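Arylesterase (Sulfolobus solfataricus, PDB 5L2P) hydrolyses aromatic esters, p-nitrophenyl fatty acid esters and aryl dialkyl phosphates such as paraoxon, with a broad substrate specificity. Local coordinates at the interface of chains A and B. Numbering follows the deposited sequence. Chains: chain A/B, Arylesterase.

The interface of chains A and B. Residues chain A 296, 299-300, 303; chain B 291-292, 295-296, 299.
Two copies of this GDXG-family alpha/beta hydrolase meet through their C-terminal helices, 287-305 of chain A and 287-304 of chain B, which cross steeply about a two-fold axis. Near the axis the alanine methyls touch, A:Ala299 CB lying 3.6 Å from B:Ala299 CB, and B:Val295 brings CG1, anti to its backbone N, against the same A:Ala299 methyl. A:Met296 and B:Met296 cross at about a right angle. Both bend at chi3 and meet at the base, CB of each against CG and SD of the other, A:Met296 CB being 3.9 Å from B:Met296 CG. A:Leu300 splits its branches over chain B: CD1 sits 3.6 Å from the sulfur SD of B:Met296, while CD2 lies across the aliphatic stem of B:Gln292, 3.6 Å from CG. B:Arg291, extended from CG to NE and then turned at chi4 (-75°), swings its guanidinium tip to tip toward A:Asp303, whose CG is anti to the backbone N (chi1 -157°). The salt bridge is end-on but twisted, with carboxylate and guanidinium planes 64° apart. B:Arg291 NH1 donates to A:Asp303 OD1 at 3.1 Å, within the guanidinium plane but from above the carboxylate; B:Arg291 NH2 donates to the syn lone pair of A:Asp303 OD2, also at 3.1 Å but more bent. By symmetry the pair recurs with chains exchanged. The enzyme is a monomer, so this pairing, centred remotely, about 19 Å from the catalytic B:Ser156, may reflect crystal packing.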
loop_
_atom_site.group_PDB
_atom_site.type_symbol
_atom_site.label_atom_id
_atom_site.label_comp_id
_atom_site.label_asym_id
_atom_site.label_seq_id
_atom_site.Cartn_x
_atom_site.Cartn_y
_atom_site.Cartn_z
ATOM N N MET A 296 0.553 -3.623 26.529
ATOM C CA MET A 296 -0.647 -2.943 25.949
ATOM C C MET A 296 -1.886 -3.850 25.970
ATOM O O MET A 296 -2.992 -3.447 26.386
ATOM C CB MET A 296 -0.386 -2.491 24.501
ATOM C CG MET A 296 0.586 -1.348 24.422
ATOM S SD MET A 296 0.746 -0.600 22.804
ATOM C CE MET A 296 1.455 -1.935 21.892
ATOM N N ALA A 299 -3.210 -4.358 29.527
ATOM C CA ALA A 299 -3.967 -3.197 29.974
ATOM C C ALA A 299 -5.422 -3.202 29.441
ATOM O O ALA A 299 -6.350 -2.850 30.158
ATOM C CB ALA A 299 -3.274 -1.912 29.547
ATOM N N LEU A 300 -5.597 -3.602 28.189
ATOM C CA LEU A 300 -6.917 -3.700 27.584
ATOM C C LEU A 300 -7.732 -4.839 28.128
ATOM O O LEU A 300 -8.912 -4.673 28.390
ATOM C CB LEU A 300 -6.805 -3.840 26.062
ATOM C CG LEU A 300 -6.246 -2.599 25.351
ATOM C CD1 LEU A 300 -6.045 -2.920 23.873
ATOM C CD2 LEU A 300 -7.166 -1.402 25.540
ATOM N N ASP A 303 -8.851 -4.021 31.573
ATOM C CA ASP A 303 -9.980 -3.119 31.442
ATOM C C ASP A 303 -11.279 -3.820 31.088
ATOM O O ASP A 303 -12.331 -3.439 31.558
ATOM C CB ASP A 303 -9.668 -2.072 30.378
ATOM C CG ASP A 303 -10.439 -0.879 30.544
ATOM O OD1 ASP A 303 -11.614 -0.956 30.176
ATOM O OD2 ASP A 303 -9.872 0.105 31.047
ATOM N N ARG B 291 -10.545 5.548 23.449
ATOM C CA ARG B 291 -10.286 5.214 24.824
ATOM C C ARG B 291 -9.214 4.120 24.938
ATOM O O ARG B 291 -8.252 4.282 25.704
ATOM C CB ARG B 291 -11.568 4.757 25.491
ATOM C CG ARG B 291 -11.364 4.353 26.928
ATOM C CD ARG B 291 -12.688 4.284 27.687
ATOM N NE ARG B 291 -12.445 3.904 29.060
ATOM C CZ ARG B 291 -12.132 2.663 29.458
ATOM N NH1 ARG B 291 -12.053 1.661 28.566
ATOM N NH2 ARG B 291 -11.913 2.418 30.760
ATOM N N GLN B 292 -9.374 3.049 24.156
ATOM C CA GLN B 292 -8.419 1.954 24.162
ATOM C C GLN B 292 -6.994 2.376 23.770
ATOM O O GLN B 292 -6.018 1.919 24.380
ATOM C CB GLN B 292 -8.914 0.812 23.287
ATOM C CG GLN B 292 -10.037 0.043 23.947
ATOM C CD GLN B 292 -10.565 -1.090 23.086
ATOM O OE1 GLN B 292 -10.882 -0.920 21.916
ATOM N NE2 GLN B 292 -10.725 -2.234 23.682
ATOM N N VAL B 295 -5.516 4.244 26.741
ATOM C CA VAL B 295 -5.202 3.293 27.769
ATOM C C VAL B 295 -3.889 2.579 27.457
ATOM O O VAL B 295 -3.059 2.391 28.346
ATOM C CB VAL B 295 -6.331 2.277 27.937
ATOM C CG1 VAL B 295 -5.872 1.081 28.790
ATOM C CG2 VAL B 295 -7.510 2.944 28.612
ATOM N N MET B 296 -3.708 2.183 26.204
ATOM C CA MET B 296 -2.475 1.539 25.792
ATOM C C MET B 296 -1.283 2.476 25.958
ATOM O O MET B 296 -0.248 2.057 26.476
ATOM C CB MET B 296 -2.596 1.068 24.356
ATOM C CG MET B 296 -3.505 -0.146 24.213
ATOM S SD MET B 296 -3.486 -0.793 22.529
ATOM C CE MET B 296 -3.966 0.601 21.496
ATOM N N ALA B 299 -0.381 2.764 29.606
ATOM C CA ALA B 299 0.265 1.561 30.096
ATOM C C ALA B 299 1.748 1.549 29.739
ATOM O O ALA B 299 2.569 1.105 30.550
ATOM C CB ALA B 299 -0.413 0.321 29.541
#